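Local coordinates for NAD-dependent protein deacylase 2 (Archaeoglobus fulgidus, PDB 4TWJ) that removes acyl groups from protein lysines at the expense of NAD, deacetylating the chromatin protein Alba and so strengthening its grip on DNA, at residues E4-A9 / V243-R248. Residues are numbered along the deposited sequence; the frame is centred on the assembly and turned at random.
Sequences EIRKAA and VEEVKR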
loop_
_atom_site.group_PDB
_atom_site.type_symbol
_atom_site.label_atom_id
_atom_site.label_comp_id
_atom_site.label_asym_id
_atom_site.label_seq_id
_atom_site.Cartn_x
_atom_site.Cartn_y
_atom_site.Cartn_z
ATOM N N GLU A 4 -11.098 18.259 11.558
ATOM C CA GLU A 4 -9.893 17.555 11.107
ATOM C C GLU A 4 -9.946 17.272 9.602
ATOM O O GLU A 4 -8.948 17.447 8.900
ATOM C CB GLU A 4 -9.682 16.247 11.884
ATOM C CG GLU A 4 -9.163 16.431 13.309
ATOM C CD GLU A 4 -10.246 16.396 14.376
ATOM O OE1 GLU A 4 -11.443 16.512 14.041
ATOM O OE2 GLU A 4 -9.894 16.252 15.568
ATOM N N ILE A 5 -11.105 16.830 9.119
ATOM C CA ILE A 5 -11.321 16.626 7.683
ATOM C C ILE A 5 -11.086 17.934 6.921
ATOM O O ILE A 5 -10.415 17.940 5.888
ATOM C CB ILE A 5 -12.733 16.053 7.394
ATOM C CG1 ILE A 5 -12.779 14.567 7.764
ATOM C CG2 ILE A 5 -13.120 16.232 5.928
ATOM C CD1 ILE A 5 -14.176 13.999 7.910
ATOM N N ARG A 6 -11.626 19.036 7.436
ATOM C CA ARG A 6 -11.432 20.345 6.810
ATOM C C ARG A 6 -9.968 20.791 6.837
ATOM O O ARG A 6 -9.488 21.394 5.875
ATOM C CB ARG A 6 -12.320 21.410 7.464
ATOM C CG ARG A 6 -13.790 21.296 7.093
ATOM C CD ARG A 6 -14.558 22.560 7.443
ATOM N NE ARG A 6 -14.515 22.835 8.877
ATOM C CZ ARG A 6 -15.299 22.265 9.793
ATOM N NH1 ARG A 6 -15.158 22.596 11.074
ATOM N NH2 ARG A 6 -16.222 21.369 9.449
ATOM N N LYS A 7 -9.272 20.503 7.936
ATOM C CA LYS A 7 -7.848 20.815 8.056
ATOM C C LYS A 7 -7.034 20.031 7.032
ATOM O O LYS A 7 -6.149 20.586 6.384
ATOM C CB LYS A 7 -7.338 20.504 9.464
ATOM N N ALA A 8 -7.340 18.745 6.886
ATOM C CA ALA A 8 -6.676 17.917 5.877
ATOM C C ALA A 8 -6.937 18.452 4.469
ATOM O O ALA A 8 -6.025 18.519 3.652
ATOM C CB ALA A 8 -7.130 16.470 5.987
ATOM N N ALA A 9 -8.186 18.834 4.199
ATOM C CA ALA A 9 -8.571 19.382 2.899
ATOM C C ALA A 9 -7.831 20.684 2.587
ATOM O O ALA A 9 -7.369 20.887 1.460
ATOM C CB ALA A 9 -10.076 19.605 2.844
ATOM N N VAL A 243 -12.073 14.814 -0.221
ATOM C CA VAL A 243 -12.098 15.212 -1.633
ATOM C C VAL A 243 -13.179 16.270 -1.881
ATOM O O VAL A 243 -12.923 17.285 -2.533
ATOM C CB VAL A 243 -12.319 14.006 -2.576
ATOM C CG1 VAL A 243 -12.545 14.470 -4.013
ATOM C CG2 VAL A 243 -11.130 13.058 -2.516
ATOM N N GLU A 244 -14.378 16.041 -1.350
ATOM C CA GLU A 244 -15.473 17.000 -1.526
ATOM C C GLU A 244 -15.108 18.373 -0.955
ATOM O O GLU A 244 -15.387 19.398 -1.578
ATOM C CB GLU A 244 -16.773 16.472 -0.903
ATOM C CG GLU A 244 -17.347 15.244 -1.602
ATOM C CD GLU A 244 -17.611 15.454 -3.086
ATOM O OE1 GLU A 244 -18.696 15.972 -3.430
ATOM O OE2 GLU A 244 -16.741 15.093 -3.914
ATOM N N GLU A 245 -14.458 18.390 0.207
ATOM C CA GLU A 245 -14.029 19.642 0.832
ATOM C C GLU A 245 -12.937 20.334 0.015
ATOM O O GLU A 245 -12.959 21.555 -0.150
ATOM C CB GLU A 245 -13.545 19.387 2.262
ATOM C CG GLU A 245 -13.184 20.632 3.059
ATOM C CD GLU A 245 -14.374 21.512 3.412
ATOM O OE1 GLU A 245 -15.537 21.105 3.201
ATOM O OE2 GLU A 245 -14.137 22.627 3.919
ATOM N N VAL A 246 -11.990 19.556 -0.498
ATOM C CA VAL A 246 -10.947 20.099 -1.369
ATOM C C VAL A 246 -11.575 20.748 -2.606
ATOM O O VAL A 246 -11.184 21.843 -2.999
ATOM C CB VAL A 246 -9.943 19.009 -1.803
ATOM C CG1 VAL A 246 -8.977 19.540 -2.852
ATOM C CG2 VAL A 246 -9.171 18.478 -0.600
ATOM N N LYS A 247 -12.552 20.075 -3.213
ATOM C CA LYS A 247 -13.242 20.634 -4.376
ATOM C C LYS A 247 -13.941 21.948 -4.027
ATOM O O LYS A 247 -13.887 22.900 -4.802
ATOM C CB LYS A 247 -14.236 19.629 -4.969
ATOM C CG LYS A 247 -13.565 18.491 -5.722
ATOM C CD LYS A 247 -14.563 17.414 -6.114
ATOM C CE LYS A 247 -13.889 16.236 -6.803
ATOM N NZ LYS A 247 -13.566 16.518 -8.225
ATOM N N ARG A 248 -14.566 22.009 -2.854
ATOM C CA ARG A 248 -15.212 23.247 -2.405
ATOM C C ARG A 248 -14.212 24.393 -2.252
ATOM O O ARG A 248 -14.481 25.521 -2.668
ATOM C CB ARG A 248 -15.963 23.030 -1.089
ATOM C CG ARG A 248 -17.192 22.146 -1.210
ATOM C CD ARG A 248 -17.970 22.094 0.094
ATOM N NE ARG A 248 -18.939 20.996 0.100
ATOM C CZ ARG A 248 -18.752 19.796 0.657
ATOM N NH1 ARG A 248 -17.622 19.494 1.294
ATOM N NH2 ARG A 248 -19.715 18.884 0.585
HETATM O O HOH W 1 -11.515 23.179 4.665
#
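Arg-6 and Ala-9 of helix 2-14 meet Glu-245 and Val-246 of helix 235-249, packing the first and last helices of the chain together in the Rossmann-type domain of this sirtuin. The axes of segments 4-9 and 243-248 pass 8.6 Å apart at a crossing angle of -56°, a close approach that suits alanine at the crossing. Ile-5, reaching back toward Lys-241 and Ile-242, carries the interface on to the preceding turn of the C-terminal helix. At the exposed border Arg-6 uses its aliphatic stem: CG lies 3.5 Å from Glu-245 OE2, and the two side chains pass at a slant. The charged groups do not touch, Arg-6 NE staying 5.0 Å from Glu-245 OE2, though the opposite charges may still attract weakly. A water ties the same pair, donating to Arg-6 O, 3.0 Å away, and to Glu-245 OE2. Glutamate suits this margin because its methylenes can pack while its carboxylate reaches polar partners. With CG trans to its own nitrogen (chi1 -175°) and a bend at chi2 (69°), Glu-245 lays CG against the methyl of Ala-9, Glu-245 CG to Ala-9 CB 3.3 Å, and brings its carboxylate alongside the aliphatic stem of Arg-6. On the anti side of that carboxylate, Glu-245 OE1 takes a hydrogen bond of 3.3 Å from Arg-248 NH1, a salt bridge within helix 235-249. Replacing Glu-245 with an alanine would probably leave the methyl of Ala-9 less covered, the water without its carboxylate acceptor and Arg-248 without its salt-bridge mate. Deeper in, Ala-9 faces Val-246, a compact branched residue that also packs on Met-91 and Ile-93; Val-246 CG2 sits 3.7 Å from Ala-9 CB and 3.6 Å from Ala-9 O.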